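PDB 1TUA: K Homology domain-containing protein, which is of unknown function but carries KH domains and so probably binds RNA. Local coordinates for residues G99-Q102 / N103-K106; R118-R121 / T122-M126; I141-Y144 / E145-M148. One frame throughout, in Å; residues are numbered along the deposited sequence.

All three contacts are local, each within one or two turns of a helix or at its start, in the second KH-like half of the chain. Contacts 1 and 3 are N-terminal helix caps, built on Ser-101 and Asp-143; contact 2 lies along helix 118-127. Helices 102-113 and 118-127 follow each other in the chain, yet the centres of contacts 1 and 2 are 23 Å apart. Contacts 2 and 3 are closer, 14 Å between centres and about 6 Å between nearest atoms, without touching; helix 163-188 packs against both. Contact 1 is remote from contact 3, with centres 27 Å apart. The KH family suggests RNA binding.

Contact 1 of 3, residues G99-Q102 / N103-K106; sequences GDSQ and NHLK
The imidazole of His-104 carries the hydroxyl of Ser-101 over one face: OG stands 3.0 Å above the ring plane, displaced toward the rim, and comes within 3.1 Å of His-104 CG. Ser-101 CB follows behind it, against CB and CG of the histidine. The hydroxyl is there because Ser-101 is the N-cap of helix 102-113. With OG anti to its own nitrogen (chi1 -179°), it reaches forward and accepts from His-104 N at 3.2 Å, the classic capping bond to the third residue along. A water bridges the same OG, 2.7 Å away, to Asn-103 ND2, which donates to it, so the cap is tied to the side of the first turn as well. The ordinary helical ladder starts at once, Leu-105 N bonding to Ser-101 O and Lys-106 N to Gln-102 O. Lys-106 also lays its CG 3.1 Å from Gln-102 O, its aliphatic stem alongside that carbonyl. The turn lies largely at the surface, but Leu-105 is buried, packing on Leu-94, Tyr-136 and Val-98. Val-98, at the end of helix 95-98, also touches His-104, and the loop through Gly-99, with its positive phi, joins that short helix to helix 102-113.

Contact 2 of 3, residues R118-R121 / T122-M126; sequences RARR and TIEEM
Arg-120 and Glu-124, one turn apart on helix 118-127, form a salt bridge with NH1 3.0 Å from OE2. The carboxylate oxygen meets the guanidinium at its edge, close to its plane, while the two flat groups are turned 83° against each other. NH1 is equally near Glu-124 OE1, at 3.0 Å, and lies well above the carboxylate plane, over its face, rather than in front of its two oxygens. The chain of Arg-120 runs out straight from CA as far as CD, then folds at chi3 (61°), which swings its end back toward the next turn. Both partners are also engaged by Ile-131: its N bonds to Glu-124 OE2, and its O takes a weak bond from Arg-120 NH1. The pair thus grips the backbone of strand 130-133. NH2 of Arg-120 lies 3.7 Å above the guanidinium plane of Arg-121, over its centre.

On another side of the helix, Thr-122 OG1 donates to Arg-118 O at 2.8 Å. Thr-122 N bonds to the same oxygen, and the two donors come from opposite faces of the carbonyl plane. OG1 is directed back along the helix because it sits beside its own nitrogen, with chi1 at -64°. Farther out, Ile-123 lays CG1 3.4 Å from Ala-119 O and continues into Ala-150, Ala-153, Ile-154 and Leu-157 of helix 144-158. Ala-119 and Thr-122 meet Tyr-167 of helix 163-188.

Chemically, the ion pair ties the helix to the strand backbone, while Ile-123 and Ala-119 mainly pack on the neighbouring helices. Glu-124 probably offsets part of the positive charge of the two neighbouring arginines, and the bond from Ile-131 N and the salt bridge together hold its carboxylate in place.

Contact 3 of 3, residues I141-Y144 / E145-M148; sequences IGDY and ERAM
Asp-143 caps helix 144-158 with both carboxylate oxygens facing Arg-146. OD1 accepts from Arg-146 N at 3.1 Å, a nearly straight bond of 169° met almost along the C-O axis. OD2 makes a salt bridge with Arg-146 NH1, also at 3.1 Å. The latter is weak as a hydrogen bond, well off straight, and the carboxylate and guanidinium planes are 86° apart. A water accepts from Glu-145 N and donates weakly to OD1, drawing another amide of the first turn into the cap. Asp-143 O receives Ala-147 N at 2.8 Å, so the residue grips the turn through both backbone and side chain.

One residue on, Tyr-144 lays its ring against Met-148. Met-148 CG stands over one face, 3.9 Å from the ring centroid in a CH-pi contact, and SD sits obliquely at 5.0 Å as a Met-aromatic contact. Tyr-144 O binds Met-148 N, holding that pairing at the helical spacing of one turn.

What places Asp-143's carboxylate is its chi1 of 61°, which tucks CG between the backbone N and carbonyl carbon and turns the group back over the helix start. With an alanine in place of Asp-143, Arg-146 N would probably lose its capping acceptor and the guanidinium this partner, though Glu-181 would remain.

That second partner, Glu-181, belongs to helix 163-188, whose Met-174, Ile-177 and Lys-178 also pack on Arg-146. On the sheet side, Tyr-144 touches Ile-88 and Ala-147 touches Val-90, both of strand 87-93. The cap therefore marks the corner where the chain leaves strand 137-141 at Gly-142 and enters a helix lying between that sheet and helix 163-188.

Contact 1 of 3, residues G99-Q102 / N103-K106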
loop_
_atom_site.group_PDB
_atom_site.type_symbol
_atom_site.label_atom_id
_atom_site.label_comp_id
_atom_site.label_asym_id
_atom_site.label_seq_id
_atom_site.Cartn_x
_atom_site.Cartn_y
_atom_site.Cartn_z
ATOM N N GLY A 99 14.296 13.563 -6.723
ATOM C CA GLY A 99 13.888 14.935 -6.489
ATOM C C GLY A 99 12.783 15.402 -7.422
ATOM O O GLY A 99 11.829 14.671 -7.683
ATOM N N ASP A 100 12.919 16.621 -7.939
ATOM C CA ASP A 100 11.915 17.191 -8.827
ATOM C C ASP A 100 12.128 16.880 -10.309
ATOM O O ASP A 100 11.402 17.402 -11.163
ATOM C CB ASP A 100 11.858 18.709 -8.638
ATOM C CG ASP A 100 11.652 19.114 -7.184
ATOM O OD1 ASP A 100 10.702 18.602 -6.547
ATOM O OD2 ASP A 100 12.440 19.952 -6.684
ATOM N N SER A 101 13.104 16.032 -10.625
ATOM C CA SER A 101 13.363 15.709 -12.025
ATOM C C SER A 101 12.311 14.801 -12.648
ATOM O O SER A 101 12.229 13.621 -12.320
ATOM C CB SER A 101 14.731 15.056 -12.186
ATOM O OG SER A 101 14.960 14.776 -13.558
ATOM N N GLN A 102 11.521 15.364 -13.557
ATOM C CA GLN A 102 10.467 14.630 -14.254
ATOM C C GLN A 102 11.044 13.546 -15.162
ATOM O O GLN A 102 10.509 12.439 -15.239
ATOM C CB GLN A 102 9.640 15.596 -15.103
ATOM C CG GLN A 102 9.024 16.737 -14.314
ATOM C CD GLN A 102 7.625 16.418 -13.825
ATOM O OE1 GLN A 102 6.662 16.461 -14.595
ATOM N NE2 GLN A 102 7.505 16.085 -12.543
ATOM N N ASN A 103 12.127 13.875 -15.861
ATOM C CA ASN A 103 12.758 12.926 -16.769
ATOM C C ASN A 103 13.409 11.774 -16.026
ATOM O O ASN A 103 13.360 10.633 -16.486
ATOM C CB ASN A 103 13.795 13.628 -17.655
ATOM C CG ASN A 103 13.150 14.506 -18.718
ATOM O OD1 ASN A 103 12.277 14.054 -19.469
ATOM N ND2 ASN A 103 13.580 15.764 -18.793
ATOM N N HIS A 104 14.022 12.062 -14.882
ATOM C CA HIS A 104 14.654 11.006 -14.098
ATOM C C HIS A 104 13.568 10.116 -13.500
ATOM O O HIS A 104 13.701 8.888 -13.468
ATOM C CB HIS A 104 15.536 11.612 -13.002
ATOM C CG HIS A 104 16.760 12.293 -13.533
ATOM N ND1 HIS A 104 17.693 12.902 -12.718
ATOM C CD2 HIS A 104 17.212 12.450 -14.802
ATOM C CE1 HIS A 104 18.666 13.401 -13.462
ATOM N NE2 HIS A 104 18.398 13.140 -14.731
ATOM N N LEU A 105 12.486 10.744 -13.050
ATOM C CA LEU A 105 11.359 10.017 -12.477
ATOM C C LEU A 105 10.820 9.044 -13.523
ATOM O O LEU A 105 10.596 7.868 -13.240
ATOM C CB LEU A 105 10.260 10.993 -12.067
ATOM C CG LEU A 105 8.973 10.363 -11.533
ATOM C CD1 LEU A 105 9.281 9.585 -10.258
ATOM C CD2 LEU A 105 7.938 11.448 -11.279
ATOM N N LYS A 106 10.618 9.533 -14.739
ATOM C CA LYS A 106 10.117 8.676 -15.802
ATOM C C LYS A 106 11.070 7.517 -16.059
ATOM O O LYS A 106 10.635 6.385 -16.242
ATOM C CB LYS A 106 9.914 9.471 -17.099
ATOM C CG LYS A 106 8.823 10.526 -17.029
ATOM C CD LYS A 106 8.606 11.185 -18.389
ATOM C CE LYS A 106 7.997 10.209 -19.401
ATOM N NZ LYS A 106 6.601 9.766 -19.067
HETATM O O HOH W 1 14.918 16.080 -15.959
#

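Contact 2 of 3, residues R118-R121 / T122-M126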
loop_
_atom_site.group_PDB
_atom_site.type_symbol
_atom_site.label_atom_id
_atom_site.label_comp_id
_atom_site.label_asym_id
_atom_site.label_seq_id
_atom_site.Cartn_x
_atom_site.Cartn_y
_atom_site.Cartn_z
ATOM N N ARG A 118 6.842 -6.386 -16.337
ATOM C CA ARG A 118 7.507 -7.595 -15.856
ATOM C C ARG A 118 8.270 -7.441 -14.542
ATOM O O ARG A 118 8.299 -8.363 -13.731
ATOM C CB ARG A 118 8.476 -8.098 -16.917
ATOM C CG ARG A 118 8.997 -9.499 -16.676
ATOM C CD ARG A 118 8.240 -10.490 -17.547
ATOM N NE ARG A 118 7.994 -9.938 -18.881
ATOM C CZ ARG A 118 8.933 -9.414 -19.670
ATOM N NH1 ARG A 118 10.199 -9.364 -19.269
ATOM N NH2 ARG A 118 8.602 -8.918 -20.861
ATOM N N ALA A 119 8.909 -6.293 -14.342
ATOM C CA ALA A 119 9.677 -6.072 -13.117
ATOM C C ALA A 119 8.751 -5.958 -11.912
ATOM O O ALA A 119 8.977 -6.599 -10.883
ATOM C CB ALA A 119 10.528 -4.818 -13.245
ATOM N N ARG A 120 7.706 -5.147 -12.048
ATOM C CA ARG A 120 6.746 -4.960 -10.971
ATOM C C ARG A 120 6.103 -6.299 -10.596
ATOM O O ARG A 120 5.982 -6.631 -9.415
ATOM C CB ARG A 120 5.671 -3.961 -11.400
ATOM C CG ARG A 120 4.738 -3.529 -10.279
ATOM C CD ARG A 120 3.646 -2.605 -10.809
ATOM N NE ARG A 120 2.825 -3.278 -11.810
ATOM C CZ ARG A 120 1.933 -4.224 -11.534
ATOM N NH1 ARG A 120 1.731 -4.608 -10.280
ATOM N NH2 ARG A 120 1.257 -4.808 -12.515
ATOM N N ARG A 121 5.703 -7.078 -11.599
ATOM C CA ARG A 121 5.077 -8.372 -11.335
ATOM C C ARG A 121 6.022 -9.362 -10.658
ATOM O O ARG A 121 5.608 -10.125 -9.773
ATOM C CB ARG A 121 4.530 -8.982 -12.629
ATOM C CG ARG A 121 3.380 -8.199 -13.222
ATOM C CD ARG A 121 2.751 -8.928 -14.407
ATOM N NE ARG A 121 1.597 -8.200 -14.937
ATOM C CZ ARG A 121 1.669 -7.009 -15.527
ATOM N NH1 ARG A 121 2.846 -6.410 -15.665
ATOM N NH2 ARG A 121 0.568 -6.411 -15.972
ATOM N N THR A 122 7.288 -9.359 -11.071
ATOM C CA THR A 122 8.271 -10.262 -10.477
ATOM C C THR A 122 8.426 -9.980 -8.986
ATOM O O THR A 122 8.446 -10.896 -8.170
ATOM C CB THR A 122 9.647 -10.120 -11.152
ATOM O OG1 THR A 122 9.541 -10.529 -12.519
ATOM C CG2 THR A 122 10.691 -10.982 -10.440
ATOM N N ILE A 123 8.535 -8.707 -8.630
ATOM C CA ILE A 123 8.669 -8.354 -7.228
ATOM C C ILE A 123 7.400 -8.759 -6.465
ATOM O O ILE A 123 7.489 -9.312 -5.372
ATOM C CB ILE A 123 8.956 -6.843 -7.063
ATOM C CG1 ILE A 123 10.306 -6.515 -7.723
ATOM C CG2 ILE A 123 8.990 -6.467 -5.577
ATOM C CD1 ILE A 123 10.672 -5.040 -7.733
ATOM N N GLU A 124 6.224 -8.504 -7.040
ATOM C CA GLU A 124 4.964 -8.886 -6.386
ATOM C C GLU A 124 4.882 -10.396 -6.136
ATOM O O GLU A 124 4.479 -10.840 -5.057
ATOM C CB GLU A 124 3.756 -8.491 -7.236
ATOM C CG GLU A 124 3.476 -7.011 -7.343
ATOM C CD GLU A 124 2.179 -6.731 -8.094
ATOM O OE1 GLU A 124 1.957 -7.348 -9.156
ATOM O OE2 GLU A 124 1.380 -5.897 -7.631
ATOM N N GLU A 125 5.257 -11.182 -7.143
ATOM C CA GLU A 125 5.203 -12.638 -7.031
ATOM C C GLU A 125 6.205 -13.182 -6.023
ATOM O O GLU A 125 5.898 -14.111 -5.278
ATOM C CB GLU A 125 5.462 -13.292 -8.390
ATOM C CG GLU A 125 4.519 -12.846 -9.486
ATOM C CD GLU A 125 4.809 -13.519 -10.816
ATOM O OE1 GLU A 125 5.985 -13.533 -11.242
ATOM O OE2 GLU A 125 3.854 -14.027 -11.442
ATOM N N MET A 126 7.405 -12.604 -6.008
ATOM C CA MET A 126 8.448 -13.052 -5.094
ATOM C C MET A 126 8.131 -12.726 -3.636
ATOM O O MET A 126 8.467 -13.493 -2.738
ATOM C CB MET A 126 9.794 -12.425 -5.479
ATOM C CG MET A 126 10.350 -12.894 -6.828
ATOM S SD MET A 126 12.057 -12.335 -7.163
ATOM C CE MET A 126 12.835 -12.964 -5.807
#

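Contact 3 of 3, residues I141-Y144 / E145-M148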
loop_
_atom_site.group_PDB
_atom_site.type_symbol
_atom_site.label_atom_id
_atom_site.label_comp_id
_atom_site.label_asym_id
_atom_site.label_seq_id
_atom_site.Cartn_x
_atom_site.Cartn_y
_atom_site.Cartn_z
ATOM N N ILE A 141 1.400 -3.288 -0.412
ATOM C CA ILE A 141 0.550 -3.897 0.606
ATOM C C ILE A 141 0.988 -5.341 0.820
ATOM O O ILE A 141 1.062 -6.117 -0.134
ATOM C CB ILE A 141 -0.942 -3.915 0.188
ATOM C CG1 ILE A 141 -1.470 -2.479 0.025
ATOM C CG2 ILE A 141 -1.755 -4.672 1.238
ATOM C CD1 ILE A 141 -2.822 -2.389 -0.660
ATOM N N GLY A 142 1.276 -5.694 2.072
ATOM C CA GLY A 142 1.685 -7.054 2.404
ATOM C C GLY A 142 1.994 -7.138 3.889
ATOM O O GLY A 142 1.828 -6.141 4.592
ATOM N N ASP A 143 2.419 -8.297 4.397
ATOM C CA ASP A 143 2.752 -8.339 5.819
ATOM C C ASP A 143 4.080 -7.609 5.988
ATOM O O ASP A 143 4.797 -7.376 5.013
ATOM C CB ASP A 143 2.802 -9.779 6.390
ATOM C CG ASP A 143 3.839 -10.660 5.731
ATOM O OD1 ASP A 143 5.020 -10.266 5.659
ATOM O OD2 ASP A 143 3.472 -11.771 5.296
ATOM N N TYR A 144 4.397 -7.234 7.220
ATOM C CA TYR A 144 5.607 -6.473 7.504
ATOM C C TYR A 144 6.891 -6.844 6.767
ATOM O O TYR A 144 7.458 -6.017 6.058
ATOM C CB TYR A 144 5.900 -6.474 9.006
ATOM C CG TYR A 144 7.067 -5.583 9.345
ATOM C CD1 TYR A 144 6.962 -4.198 9.237
ATOM C CD2 TYR A 144 8.300 -6.125 9.700
ATOM C CE1 TYR A 144 8.057 -3.373 9.471
ATOM C CE2 TYR A 144 9.404 -5.308 9.936
ATOM C CZ TYR A 144 9.276 -3.936 9.817
ATOM O OH TYR A 144 10.366 -3.126 10.036
ATOM N N GLU A 145 7.364 -8.071 6.947
ATOM C CA GLU A 145 8.603 -8.487 6.303
ATOM C C GLU A 145 8.566 -8.510 4.778
ATOM O O GLU A 145 9.522 -8.086 4.124
ATOM C CB GLU A 145 9.017 -9.854 6.819
ATOM C CG GLU A 145 9.325 -9.857 8.284
ATOM C CD GLU A 145 9.974 -11.143 8.700
ATOM O OE1 GLU A 145 9.297 -12.192 8.650
ATOM O OE2 GLU A 145 11.169 -11.105 9.057
ATOM N N ARG A 146 7.475 -9.014 4.212
ATOM C CA ARG A 146 7.344 -9.066 2.761
ATOM C C ARG A 146 7.225 -7.663 2.160
ATOM O O ARG A 146 7.829 -7.374 1.125
ATOM C CB ARG A 146 6.140 -9.927 2.373
ATOM C CG ARG A 146 6.364 -11.405 2.664
ATOM C CD ARG A 146 5.132 -12.241 2.372
ATOM N NE ARG A 146 5.448 -13.668 2.434
ATOM C CZ ARG A 146 5.814 -14.308 3.539
ATOM N NH1 ARG A 146 5.904 -13.655 4.691
ATOM N NH2 ARG A 146 6.110 -15.600 3.487
ATOM N N ALA A 147 6.460 -6.788 2.807
ATOM C CA ALA A 147 6.319 -5.418 2.316
ATOM C C ALA A 147 7.675 -4.697 2.388
ATOM O O ALA A 147 8.032 -3.931 1.489
ATOM C CB ALA A 147 5.270 -4.664 3.137
ATOM N N MET A 148 8.431 -4.942 3.456
ATOM C CA MET A 148 9.733 -4.303 3.595
ATOM C C MET A 148 10.721 -4.869 2.567
ATOM O O MET A 148 11.592 -4.144 2.074
ATOM C CB MET A 148 10.274 -4.470 5.023
ATOM C CG MET A 148 9.511 -3.646 6.083
ATOM S SD MET A 148 9.304 -1.872 5.654
ATOM C CE MET A 148 10.984 -1.321 5.759
HETATM O O HOH W 2 5.848 -10.419 8.373
#